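Long-range contacts in thin, isoform D (Drosophila melanogaster, PDB 6XG7), which probably acts as a RING-type, zinc-binding ubiquitin ligase, of which this NHL-repeat beta-propeller is the part suited to binding other proteins: residues Gly50-Pro55 and Val98-Ile103; His114-Leu119 and Arg127-Gln132; Tyr141-Thr146 and Pro189-Val194; Gly238-Asp243 and Val286-Asn291; Gly253-Gln258 and Gly271-Gly276. One frame throughout, in Å; residues are numbered along the deposited sequence. Where two conformers were deposited one is given.

Contact 1: residues Gly50-Pro55 and Val98-Ile103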
# COMPACT_ATOMS: atom_id res chain seq x y z
N GLY A 50 -0.53 5.61 2.32
CA GLY A 50 0.38 4.64 1.76
C GLY A 50 1.75 4.67 2.41
O GLY A 50 2.22 5.68 2.93
N LEU A 51 2.40 3.52 2.35
CA LEU A 51 3.74 3.32 2.87
C LEU A 51 4.52 2.45 1.90
O LEU A 51 3.97 1.54 1.29
CB LEU A 51 3.59 2.56 4.19
CG LEU A 51 4.68 2.42 5.21
CD1 LEU A 51 5.26 3.78 5.54
CD2 LEU A 51 4.07 1.75 6.44
N ALA A 52 5.82 2.70 1.79
CA ALA A 52 6.65 1.86 0.95
C ALA A 52 8.04 1.79 1.56
O ALA A 52 8.42 2.65 2.34
CB ALA A 52 6.75 2.43 -0.47
N VAL A 53 8.80 0.77 1.15
CA VAL A 53 10.22 0.69 1.48
C VAL A 53 11.02 1.00 0.22
O VAL A 53 10.73 0.47 -0.86
CB VAL A 53 10.59 -0.68 2.09
CG1 VAL A 53 12.10 -0.80 2.27
CG2 VAL A 53 9.92 -0.82 3.43
N GLY A 54 11.98 1.89 0.36
CA GLY A 54 12.84 2.27 -0.74
C GLY A 54 14.24 1.71 -0.55
O GLY A 54 14.48 0.89 0.33
N PRO A 55 15.18 2.15 -1.39
CA PRO A 55 16.56 1.67 -1.29
C PRO A 55 17.09 1.83 0.13
O PRO A 55 16.77 2.78 0.84
CB PRO A 55 17.33 2.58 -2.25
CG PRO A 55 16.34 3.12 -3.17
CD PRO A 55 15.02 3.15 -2.46
N VAL A 98 1.78 4.96 -2.41
CA VAL A 98 3.14 5.26 -2.87
C VAL A 98 3.89 3.95 -3.02
O VAL A 98 3.69 3.02 -2.23
CB VAL A 98 3.87 6.25 -1.93
CG1 VAL A 98 4.04 5.69 -0.54
CG2 VAL A 98 5.24 6.65 -2.52
N ALA A 99 4.75 3.90 -4.03
CA ALA A 99 5.64 2.76 -4.27
C ALA A 99 6.99 3.28 -4.73
O ALA A 99 7.10 4.40 -5.24
CB ALA A 99 5.07 1.81 -5.32
N VAL A 100 8.01 2.45 -4.58
CA VAL A 100 9.33 2.72 -5.13
C VAL A 100 9.68 1.57 -6.05
O VAL A 100 9.55 0.41 -5.67
CB VAL A 100 10.40 2.90 -4.03
CG1 VAL A 100 11.73 3.28 -4.67
CG2 VAL A 100 9.98 3.96 -3.02
N ASN A 101 10.13 1.89 -7.27
CA ASN A 101 10.40 0.84 -8.24
C ASN A 101 11.87 0.40 -8.20
O ASN A 101 12.68 0.85 -7.38
CB ASN A 101 9.92 1.23 -9.63
CG ASN A 101 10.81 2.24 -10.32
OD1 ASN A 101 11.89 2.62 -9.84
ND2 ASN A 101 10.38 2.67 -11.49
N ARG A 102 12.21 -0.49 -9.13
CA ARG A 102 13.51 -1.15 -9.14
C ARG A 102 14.67 -0.20 -9.39
O ARG A 102 15.81 -0.55 -9.10
CB ARG A 102 13.52 -2.24 -10.21
N ILE A 103 14.43 0.99 -9.94
CA ILE A 103 15.49 1.96 -10.18
C ILE A 103 15.34 3.19 -9.27
O ILE A 103 15.90 4.26 -9.55
CB ILE A 103 15.60 2.35 -11.66
CG1 ILE A 103 14.26 2.81 -12.22
CG2 ILE A 103 16.16 1.17 -12.45
CD1 ILE A 103 14.38 3.56 -13.53
O HOH W 1 1.51 2.53 -0.47
O HOH W 2 4.03 0.34 -1.77
O HOH W 3 8.00 0.15 -2.70

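Contact 2: residues His114-Leu119 and Arg127-Gln132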
# COMPACT_ATOMS: atom_id res chain seq x y z
N HIS A 114 -6.78 12.21 -9.65
CA HIS A 114 -7.12 11.08 -10.51
C HIS A 114 -6.01 10.81 -11.53
O HIS A 114 -6.25 10.63 -12.73
CB HIS A 114 -8.48 11.27 -11.17
CG HIS A 114 -9.55 11.53 -10.17
ND1 HIS A 114 -10.23 10.52 -9.52
CD2 HIS A 114 -10.01 12.70 -9.65
CE1 HIS A 114 -11.09 11.06 -8.67
NE2 HIS A 114 -10.98 12.37 -8.74
N ARG A 115 -4.79 10.71 -11.02
CA ARG A 115 -3.63 10.48 -11.87
C ARG A 115 -2.54 9.79 -11.05
O ARG A 115 -2.57 9.77 -9.82
CB ARG A 115 -3.09 11.80 -12.45
CG ARG A 115 -2.52 12.72 -11.39
CD ARG A 115 -2.11 14.08 -11.94
NE ARG A 115 -1.64 14.98 -10.87
CZ ARG A 115 -1.20 16.21 -11.07
NH1 ARG A 115 -1.09 16.70 -12.29
NH2 ARG A 115 -0.85 16.96 -10.02
N ILE A 116 -1.56 9.26 -11.77
CA ILE A 116 -0.32 8.73 -11.22
C ILE A 116 0.80 9.70 -11.57
O ILE A 116 0.84 10.21 -12.70
CB ILE A 116 -0.01 7.34 -11.82
CG1 ILE A 116 -1.17 6.35 -11.62
CG2 ILE A 116 1.29 6.79 -11.22
CD1 ILE A 116 -1.63 6.19 -10.21
N GLN A 117 1.73 9.90 -10.64
CA GLN A 117 2.95 10.65 -10.92
C GLN A 117 4.17 9.79 -10.66
O GLN A 117 4.20 8.99 -9.72
CB GLN A 117 3.03 11.95 -10.11
CG GLN A 117 1.93 12.93 -10.43
CD GLN A 117 2.18 14.29 -9.83
OE1 GLN A 117 3.19 14.93 -10.11
NE2 GLN A 117 1.28 14.73 -8.98
N VAL A 118 5.16 9.94 -11.53
CA VAL A 118 6.45 9.29 -11.40
C VAL A 118 7.50 10.37 -11.16
O VAL A 118 7.60 11.33 -11.93
CB VAL A 118 6.80 8.47 -12.65
CG1 VAL A 118 8.12 7.77 -12.47
CG2 VAL A 118 5.69 7.48 -12.98
N LEU A 119 8.29 10.20 -10.11
CA LEU A 119 9.35 11.12 -9.75
C LEU A 119 10.67 10.35 -9.69
O LEU A 119 10.68 9.16 -9.39
CB LEU A 119 9.04 11.82 -8.43
CG LEU A 119 7.69 12.56 -8.41
CD1 LEU A 119 6.65 11.72 -7.67
CD2 LEU A 119 7.81 13.94 -7.79
N ARG A 127 6.97 12.47 -14.82
CA ARG A 127 5.80 12.37 -15.67
C ARG A 127 4.56 12.13 -14.84
O ARG A 127 4.62 11.61 -13.71
CB ARG A 127 5.94 11.24 -16.70
CG ARG A 127 5.97 9.86 -16.11
CD ARG A 127 6.14 8.81 -17.19
NE ARG A 127 7.47 8.88 -17.80
CZ ARG A 127 8.54 8.23 -17.35
NH1 ARG A 127 8.48 7.44 -16.29
NH2 ARG A 127 9.70 8.39 -17.98
N ALA A 128 3.42 12.47 -15.43
CA ALA A 128 2.11 12.18 -14.89
C ALA A 128 1.29 11.49 -15.97
O ALA A 128 1.45 11.78 -17.16
CB ALA A 128 1.37 13.45 -14.43
N PHE A 129 0.43 10.57 -15.56
CA PHE A 129 -0.50 9.97 -16.50
C PHE A 129 -1.82 9.73 -15.81
O PHE A 129 -1.88 9.46 -14.61
CB PHE A 129 0.04 8.69 -17.17
CG PHE A 129 0.38 7.56 -16.21
CD1 PHE A 129 1.64 7.46 -15.64
CD2 PHE A 129 -0.54 6.57 -15.96
CE1 PHE A 129 1.96 6.39 -14.80
CE2 PHE A 129 -0.22 5.50 -15.13
CZ PHE A 129 1.02 5.41 -14.55
N GLY A 130 -2.88 9.86 -16.59
CA GLY A 130 -4.22 9.63 -16.12
C GLY A 130 -4.99 10.91 -15.86
O GLY A 130 -4.42 11.99 -15.66
N SER A 131 -6.31 10.79 -15.91
CA SER A 131 -7.23 11.84 -15.50
C SER A 131 -8.52 11.14 -15.08
O SER A 131 -8.65 9.92 -15.20
CB SER A 131 -7.46 12.86 -16.62
OG SER A 131 -8.01 12.24 -17.77
N GLN A 132 -9.47 11.93 -14.60
CA GLN A 132 -10.68 11.36 -14.03
C GLN A 132 -11.59 10.78 -15.11
O GLN A 132 -11.86 11.43 -16.13
CB GLN A 132 -11.42 12.42 -13.22
CG GLN A 132 -12.59 11.87 -12.44
CD GLN A 132 -13.89 12.01 -13.18
OE1 GLN A 132 -14.15 13.05 -13.78
NE2 GLN A 132 -14.70 10.97 -13.16

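Contact 3: residues Tyr141-Thr146 and Pro189-Val194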
# COMPACT_ATOMS: atom_id res chain seq x y z
N TYR A 141 -10.40 7.78 -8.44
CA TYR A 141 -9.75 7.68 -7.13
C TYR A 141 -8.71 6.56 -7.14
O TYR A 141 -8.90 5.51 -6.50
CB TYR A 141 -10.74 7.50 -5.98
CG TYR A 141 -11.82 8.54 -6.01
CD1 TYR A 141 -11.61 9.84 -5.50
CD2 TYR A 141 -13.05 8.26 -6.55
CE1 TYR A 141 -12.61 10.80 -5.55
CE2 TYR A 141 -14.05 9.21 -6.62
CZ TYR A 141 -13.83 10.47 -6.12
OH TYR A 141 -14.85 11.38 -6.20
N PRO A 142 -7.60 6.74 -7.84
CA PRO A 142 -6.51 5.77 -7.72
C PRO A 142 -6.00 5.78 -6.30
O PRO A 142 -5.82 6.83 -5.68
CB PRO A 142 -5.46 6.29 -8.71
CG PRO A 142 -5.66 7.77 -8.71
CD PRO A 142 -7.16 7.97 -8.54
N TRP A 143 -5.76 4.58 -5.76
CA TRP A 143 -5.45 4.43 -4.35
C TRP A 143 -4.11 3.72 -4.20
O TRP A 143 -3.06 4.36 -4.25
CB TRP A 143 -6.60 3.75 -3.60
CG TRP A 143 -6.57 4.05 -2.12
CD1 TRP A 143 -5.70 3.54 -1.20
CD2 TRP A 143 -7.43 4.95 -1.40
NE1 TRP A 143 -5.96 4.07 0.04
CE2 TRP A 143 -7.01 4.93 -0.05
CE3 TRP A 143 -8.49 5.77 -1.77
CZ2 TRP A 143 -7.63 5.69 0.94
CZ3 TRP A 143 -9.11 6.52 -0.77
CH2 TRP A 143 -8.68 6.47 0.56
N GLY A 144 -4.10 2.40 -4.06
CA GLY A 144 -2.84 1.69 -3.98
C GLY A 144 -2.13 1.64 -5.32
O GLY A 144 -2.75 1.61 -6.39
N VAL A 145 -0.80 1.59 -5.25
CA VAL A 145 0.05 1.46 -6.43
C VAL A 145 1.25 0.60 -6.06
O VAL A 145 1.77 0.66 -4.94
CB VAL A 145 0.44 2.85 -6.99
CG1 VAL A 145 1.26 3.65 -5.99
CG2 VAL A 145 1.13 2.71 -8.33
N THR A 146 1.67 -0.24 -7.00
CA THR A 146 2.87 -1.04 -6.81
C THR A 146 3.52 -1.29 -8.17
O THR A 146 2.96 -0.94 -9.21
CB THR A 146 2.56 -2.34 -6.05
OG1 THR A 146 3.79 -2.92 -5.58
CG2 THR A 146 1.81 -3.33 -6.95
N PRO A 189 -11.64 -1.72 -3.88
CA PRO A 189 -10.28 -2.19 -3.59
C PRO A 189 -9.40 -0.99 -3.27
O PRO A 189 -9.50 0.07 -3.89
CB PRO A 189 -9.86 -2.85 -4.91
CG PRO A 189 -10.61 -2.03 -5.96
CD PRO A 189 -11.94 -1.76 -5.32
N HIS A 190 -8.53 -1.16 -2.27
CA HIS A 190 -7.67 -0.08 -1.81
C HIS A 190 -6.19 -0.30 -2.12
O HIS A 190 -5.58 0.57 -2.72
CB HIS A 190 -7.85 0.19 -0.31
CG HIS A 190 -9.09 0.95 0.03
ND1 HIS A 190 -10.34 0.37 0.02
CD2 HIS A 190 -9.29 2.25 0.36
CE1 HIS A 190 -11.25 1.27 0.36
NE2 HIS A 190 -10.63 2.42 0.58
N TYR A 191 -5.59 -1.39 -1.67
CA TYR A 191 -4.15 -1.56 -1.78
C TYR A 191 -3.80 -2.82 -2.55
O TYR A 191 -4.65 -3.69 -2.82
CB TYR A 191 -3.50 -1.53 -0.39
CG TYR A 191 -3.55 -0.18 0.28
CD1 TYR A 191 -2.57 0.77 0.05
CD2 TYR A 191 -4.57 0.15 1.18
CE1 TYR A 191 -2.59 2.01 0.67
CE2 TYR A 191 -4.61 1.40 1.80
CZ TYR A 191 -3.61 2.32 1.55
OH TYR A 191 -3.61 3.56 2.16
N ILE A 192 -2.53 -2.90 -2.94
CA ILE A 192 -2.08 -3.88 -3.92
C ILE A 192 -0.60 -4.19 -3.71
O ILE A 192 0.19 -3.35 -3.30
CB ILE A 192 -2.38 -3.35 -5.35
CG1 ILE A 192 -2.10 -4.39 -6.44
CG2 ILE A 192 -1.61 -2.04 -5.62
CD1 ILE A 192 -2.74 -3.96 -7.76
N ALA A 193 -0.23 -5.42 -4.05
CA ALA A 193 1.15 -5.88 -4.02
C ALA A 193 1.32 -6.90 -5.13
O ALA A 193 0.36 -7.56 -5.53
CB ALA A 193 1.51 -6.50 -2.67
N VAL A 194 2.53 -7.01 -5.65
CA VAL A 194 2.84 -7.99 -6.68
C VAL A 194 4.04 -8.82 -6.21
O VAL A 194 5.08 -8.27 -5.85
CB VAL A 194 3.13 -7.33 -8.05
CG1 VAL A 194 3.48 -8.39 -9.08
CG2 VAL A 194 1.93 -6.56 -8.52
O HOH W 4 4.51 -5.31 -4.41

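Contact 4: residues Gly238-Asp243 and Val286-Asn291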
# COMPACT_ATOMS: atom_id res chain seq x y z
N GLY A 238 -4.04 -1.94 3.79
CA GLY A 238 -2.73 -2.20 3.23
C GLY A 238 -2.43 -3.68 3.05
O GLY A 238 -2.83 -4.53 3.85
N VAL A 239 -1.71 -3.98 1.98
CA VAL A 239 -1.18 -5.32 1.74
C VAL A 239 0.26 -5.20 1.29
O VAL A 239 0.65 -4.25 0.60
CB VAL A 239 -1.99 -6.16 0.73
CG1 VAL A 239 -3.34 -6.52 1.27
CG2 VAL A 239 -2.11 -5.47 -0.61
N ALA A 240 1.07 -6.18 1.67
CA ALA A 240 2.45 -6.25 1.23
C ALA A 240 2.84 -7.71 1.09
O ALA A 240 2.18 -8.60 1.63
CB ALA A 240 3.40 -5.57 2.22
N VAL A 241 3.91 -7.95 0.35
CA VAL A 241 4.43 -9.30 0.14
C VAL A 241 5.94 -9.24 0.27
O VAL A 241 6.57 -8.29 -0.20
CB VAL A 241 3.96 -9.84 -1.23
CG1 VAL A 241 4.58 -9.06 -2.39
CG2 VAL A 241 4.23 -11.33 -1.35
N ASP A 242 6.54 -10.26 0.91
CA ASP A 242 8.00 -10.33 1.00
C ASP A 242 8.56 -11.15 -0.16
O ASP A 242 7.83 -11.59 -1.06
CB ASP A 242 8.47 -10.80 2.38
CG ASP A 242 8.42 -12.29 2.58
OD1 ASP A 242 8.05 -13.06 1.67
OD2 ASP A 242 8.78 -12.71 3.70
N ASP A 243 9.87 -11.32 -0.18
CA ASP A 243 10.52 -11.92 -1.34
C ASP A 243 10.18 -13.39 -1.52
O ASP A 243 10.34 -13.91 -2.63
CB ASP A 243 12.03 -11.75 -1.25
CG ASP A 243 12.46 -10.34 -1.61
OD1 ASP A 243 11.80 -9.70 -2.46
OD2 ASP A 243 13.45 -9.87 -1.03
N VAL A 286 0.89 -0.81 4.53
CA VAL A 286 1.82 -1.71 5.20
C VAL A 286 2.95 -1.98 4.23
O VAL A 286 2.77 -1.93 3.01
CB VAL A 286 1.11 -3.01 5.67
CG1 VAL A 286 0.65 -3.82 4.51
CG2 VAL A 286 1.99 -3.84 6.60
N ALA A 287 4.14 -2.22 4.77
CA ALA A 287 5.31 -2.54 3.95
C ALA A 287 6.27 -3.40 4.77
O ALA A 287 6.13 -3.52 5.98
CB ALA A 287 6.00 -1.26 3.44
N ILE A 288 7.23 -4.01 4.08
CA ILE A 288 8.16 -4.97 4.69
C ILE A 288 9.59 -4.63 4.27
O ILE A 288 9.88 -4.51 3.08
CB ILE A 288 7.75 -6.42 4.36
CG1 ILE A 288 8.64 -7.46 5.03
CG2 ILE A 288 7.69 -6.68 2.87
CD1 ILE A 288 8.47 -7.54 6.50
N MET A 289 10.47 -4.43 5.25
CA MET A 289 11.88 -4.20 4.98
C MET A 289 12.58 -5.51 4.65
O MET A 289 12.08 -6.60 4.93
CB MET A 289 12.60 -3.60 6.19
CG MET A 289 12.28 -2.14 6.52
SD MET A 289 13.22 -1.55 7.95
CE MET A 289 12.62 0.11 8.13
N SER A 290 13.79 -5.40 4.11
CA SER A 290 14.55 -6.58 3.71
C SER A 290 14.92 -7.47 4.88
O SER A 290 15.21 -8.65 4.68
CB SER A 290 15.82 -6.16 2.96
OG SER A 290 16.73 -5.52 3.83
N ASN A 291 14.93 -6.94 6.10
CA ASN A 291 15.27 -7.71 7.29
C ASN A 291 14.04 -8.25 8.01
O ASN A 291 14.16 -8.80 9.11
CB ASN A 291 16.09 -6.85 8.25
CG ASN A 291 15.37 -5.58 8.65
OD1 ASN A 291 14.15 -5.46 8.49
ND2 ASN A 291 16.11 -4.63 9.17

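Contact 5: residues Gly253-Gln258 and Gly271-Gly276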
# COMPACT_ATOMS: atom_id res chain seq x y z
N GLY A 253 -10.43 -3.00 10.06
CA GLY A 253 -11.62 -3.08 10.89
C GLY A 253 -11.43 -3.87 12.16
O GLY A 253 -12.21 -3.70 13.10
N ASN A 254 -10.42 -4.73 12.21
CA ASN A 254 -10.10 -5.48 13.41
C ASN A 254 -8.87 -4.94 14.12
O ASN A 254 -8.39 -5.57 15.06
CB ASN A 254 -9.87 -6.95 13.05
CG ASN A 254 -11.16 -7.66 12.70
OD1 ASN A 254 -12.18 -7.51 13.38
ND2 ASN A 254 -11.12 -8.45 11.66
N ASN A 255 -8.33 -3.81 13.65
CA ASN A 255 -7.22 -3.12 14.30
C ASN A 255 -6.04 -4.05 14.56
O ASN A 255 -5.48 -4.11 15.66
CB ASN A 255 -7.72 -2.43 15.57
CG ASN A 255 -8.81 -1.43 15.27
OD1 ASN A 255 -8.55 -0.38 14.69
ND2 ASN A 255 -10.03 -1.78 15.62
N ARG A 256 -5.62 -4.76 13.51
CA ARG A 256 -4.56 -5.74 13.64
C ARG A 256 -3.89 -5.98 12.30
O ARG A 256 -4.44 -5.69 11.23
CB ARG A 256 -5.10 -7.07 14.18
CG ARG A 256 -6.03 -7.78 13.23
CD ARG A 256 -6.70 -8.97 13.86
NE ARG A 256 -7.64 -9.60 12.93
CZ ARG A 256 -8.29 -10.72 13.18
NH1 ARG A 256 -8.10 -11.35 14.34
NH2 ARG A 256 -9.13 -11.22 12.29
N ILE A 257 -2.66 -6.49 12.38
CA ILE A 257 -1.92 -6.98 11.22
C ILE A 257 -2.03 -8.50 11.22
O ILE A 257 -1.91 -9.13 12.27
CB ILE A 257 -0.43 -6.57 11.30
CG1 ILE A 257 -0.30 -5.04 11.30
CG2 ILE A 257 0.38 -7.22 10.21
CD1 ILE A 257 -0.95 -4.35 10.18
N GLN A 258 -2.27 -9.08 10.05
CA GLN A 258 -2.22 -10.53 9.88
C GLN A 258 -1.16 -10.89 8.85
O GLN A 258 -0.96 -10.17 7.86
CB GLN A 258 -3.58 -11.08 9.44
CG GLN A 258 -4.66 -10.89 10.47
CD GLN A 258 -5.86 -11.73 10.15
OE1 GLN A 258 -5.78 -12.95 10.15
NE2 GLN A 258 -6.98 -11.09 9.88
N GLY A 271 -1.62 -6.94 17.27
CA GLY A 271 -2.23 -5.63 17.33
C GLY A 271 -3.66 -5.68 17.85
O GLY A 271 -4.38 -6.68 17.70
N SER A 272 -4.08 -4.57 18.47
CA SER A 272 -5.45 -4.37 18.92
C SER A 272 -5.72 -2.87 18.96
O SER A 272 -4.83 -2.05 18.76
CB SER A 272 -5.68 -5.00 20.29
OG SER A 272 -4.73 -4.49 21.20
N TRP A 273 -6.97 -2.52 19.25
CA TRP A 273 -7.39 -1.12 19.20
C TRP A 273 -6.71 -0.29 20.29
O TRP A 273 -6.68 -0.68 21.46
CB TRP A 273 -8.91 -1.06 19.38
CG TRP A 273 -9.46 0.32 19.29
CD1 TRP A 273 -9.76 1.01 18.15
CD2 TRP A 273 -9.79 1.18 20.39
NE1 TRP A 273 -10.26 2.25 18.47
CE2 TRP A 273 -10.28 2.38 19.84
CE3 TRP A 273 -9.71 1.06 21.78
CZ2 TRP A 273 -10.70 3.45 20.62
CZ3 TRP A 273 -10.13 2.13 22.56
CH2 TRP A 273 -10.61 3.31 21.98
N GLY A 274 -6.21 0.88 19.91
CA GLY A 274 -5.75 1.84 20.88
C GLY A 274 -4.74 2.80 20.28
O GLY A 274 -4.40 2.72 19.11
N SER A 275 -4.25 3.70 21.13
CA SER A 275 -3.24 4.68 20.75
C SER A 275 -1.92 4.46 21.46
O SER A 275 -0.99 5.27 21.31
CB SER A 275 -3.76 6.10 21.02
OG SER A 275 -4.20 6.25 22.35
N GLY A 276 -1.79 3.36 22.21
CA GLY A 276 -0.56 3.04 22.90
C GLY A 276 0.38 2.24 22.04
O GLY A 276 0.16 2.01 20.85
O HOH W 5 -7.26 -6.92 17.33

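Contact 1: residues Gly50-Pro55 and Val98-Ile103
Ala52 and Val100 meet between the innermost strands of two neighbouring propeller blades, strand 51-54 and strand 98-100. These run nearly parallel, at 13° to each other, and their axes come no nearer than 5.7 Å; at that spacing aliphatic side chains and water, with no direct backbone bond found between the two segments, lie between the strands. The methyl of Ala52 points at the other strand. Ala52 CB lies 3.6 Å from Val98 O. Val98 CG1 stands 4.2 Å from the same Ala52 CB, and Val100 CG2 flanks it too. Val98 CG1 sits between its own backbone N and carbonyl carbon (chi1 61°), the crowded position, and from there lies against Gly50 C at 3.9 Å. A beta-carbon on Gly50 would run into Val98 N. In the six-bladed NHL propeller such first strands line the central channel, and ordered water lies between the two chains here. Water 1 accepts from Val98 N at 3.1 Å and lies close to Leu51 O. Water 2 is 2.7 Å from Val98 O and also near Leu51 O, while water 3 accepts from Val100 N at 3.0 Å and makes a weak bond to Val53 O. Further along, Val100 CG1, anti to the backbone N (chi1 -176°), meets Pro55 CD at 4.0 Å, and the two side chains cross obliquely. The other branch, CG2, rests on Gly54 CA.

Contact 2: residues His114-Leu119 and Arg127-Gln132
The ring of Phe129 lies flat against Ile116 across a beta hairpin formed by the two outer strands of a propeller blade, 115-119 and 125-129. The two side chains lie side by side and point the same way. Ile116 CB stands 3.5 Å above the ring plane, displaced toward the rim, in a CH-pi contact, with CG1 nearest CE2 and CG2 nearest CZ. Phe129 CG sits between its backbone N and carbonyl carbon (chi1 60°), which starts the ring off on the Ile116 side. Val118 CG2 comes to the ring edge, 4.3 Å from Phe129 CE1. Phe166 also meets this ring, so an alanine at Phe129 would probably open a gap beside Ile116 and leave Phe166 without this ring neighbour. On the same face of the sheet, Arg127 runs alongside Val118, with CG 3.8 Å from Val118 CB. Farther out, Arg127 NH1 lies 3.9 Å from Val118 CG1. Two antiparallel hydrogen-bonded pairs, Ile116 with Phe129 and Val118 with Arg127, hold the backbones, the Val118 N to Arg127 O bond being 2.8 Å long. Beyond the paired residues, His114 and Gln132 lie side by side with ring and amide planes 74° apart. The Gln132 amide reaches Asn140 through NE2, and His114 ND1 bonds to Tyr141 N. Between these ends, Gln132 CG sits over the centre of the His114 imidazole, 3.8 Å above its plane.

Contact 3: residues Tyr141-Thr146 and Pro189-Val194
Gly144 and Tyr191 bring their CA atoms within 4.1 Å where strands 142-146 and 189-194, the innermost strands of adjacent NHL propeller blades, run almost exactly parallel, at 6° to each other. One direct backbone bond joins them: Gly144 N donates to His190 O at 2.7 Å, bent at the hydrogen although the donor stands nearly straight out from the carbonyl. The lack of a side chain on Gly144 permits this closeness, since a beta-carbon there would overlap His190 O and Tyr191 CA. Beside the bond lies an aromatic cluster of Trp143, His190 and Tyr191. Trp143 CG is anti to its backbone N, which sends the indole toward His190 and Tyr191, where it takes part once by its face and once by its edge. His190 brings its edge to the indole face in a T-shaped pair with planes at 73°, its CD2 resting 3.5 Å above the plane. The indole edge in turn meets the face of Tyr191, the planes being 86° apart. At that edge Trp143 NE1 makes a weak hydrogen bond of 3.2 Å to Tyr191 OH. The tyrosine hydroxyl and His190 ND1 also have partners outside the cluster, Glu284 OE1 and Ser205 OG. Toward the other end of the strands the contact becomes aliphatic. Ile192 CG2 lies against the peptide of Gly144 and Val145, and Thr146 CG2 touches Val194 CG2 at 3.6 Å. Water 4 bridges the strands here, 2.8 Å from Thr146 OG1 and accepting from Val194 N at 2.9 Å.

Contact 4: residues Gly238-Asp243 and Val286-Asn291
Val286 lays its CG1 methyl on the peptide between Gly238 and Val239, 3.4 Å from Gly238 C and 3.5 Å from Val239 N. The methyl reaches that peptide because it sits between its own backbone N and carbonyl carbon (chi1 66°). Gly238 has no side chain in the way; a beta-carbon there would collide with Val286 N. Next along, Ala240 turns its CB toward the other strand, 4.0 Å from Val286 CG1 and close to Ala287 CA. Ile288 continues the seam beyond Ala240. With CG1 anti to the backbone N (chi1 -177°), its CG2 branch is left to press on Val241 O at 3.6 Å and to graze Asp242 CB at 4.2 Å. Phe248, from the second strand of the same blade as 239-241, packs on Ile288 as well. The carboxylate of Asp242 is engaged elsewhere: OD2 bonds to Tyr25 OH, and OD1 accepts from Gln244 N and Tyr246 N. The seam lies between the innermost strands of two successive NHL blades, 239-241 and 286-288, parallel to within 12° and 5.6 Å apart at their axes. Backbone groups bond within their own blades, Gly238 to Ala250, Ala240 to Phe248 and Ala287 to Leu295. Cohesion across this seam therefore rests on van der Waals contact of methyls with peptide groups and with one another, and depends on shape rather than on directed bonds between the two segments.

Contact 5: residues Gly253-Gln258 and Gly271-Gly276
Asn255 runs beside Trp273, pointing the same way, and meets it with every side-chain atom. Its CB lies 3.8 Å from Trp273 N. From there CG, anti to the carbonyl carbon (chi1 -59°), comes to the indole edge in the plane of the ring, 3.9 Å from Trp273 CD1. Both tip atoms face that carbon. Asn255 OD1 stands 3.9 Å from Trp273 CD1. Asn255 ND2 approaches the same Trp273 CD1 at 3.8 Å and also nears Trp273 CB. The amide plane is turned 74° from the indole. An alanine at Asn255 would take away CG, OD1 and ND2, would probably strip the CD1 edge of Trp273 of its neighbour, and might let the indole turn more freely. The backbone beneath is also close, with Asn255 O 3.3 Å from Gly271 C. Gly271 has a positive phi, and a beta-carbon on it would collide with the preceding carbonyl oxygen and be tight on Arg256 CA. Water 5 bridges the two segments, donating to Asn254 O and Gly271 O, the latter at 2.9 Å. Arg256 rests its CB near Gly271 O, then extends away to a salt bridge with Asp251 and a bond from NH2 to Gln232 O. Asn255 and Arg256 lie opposite Asp251 together, with Asn255 in the left-handed helical region: a G1 beta bulge, here where the chain enters the third strand of an NHL propeller blade.

Overall arrangement
Contacts 1, 3 and 4 join innermost strands of successive blades and ring the propeller axis; their centres lie 10 to 14 Å apart, and each touches the other two. Contacts 2 and 5 sit further out, between third and fourth strands of single blades, about 33 Å apart between centres and on opposite sides of the chain's centre. Contacts 1, 2, 3 and 4 follow in series along the chain, while contact 5 is nested inside the loop closed by contact 4. Pro142 of contact 3 packs against His114 and Ile116 of contact 2. The ring closes where N-terminal strand 33-36 pairs with C-terminal strand 303-306, giving a compact scaffold consistent with protein binding.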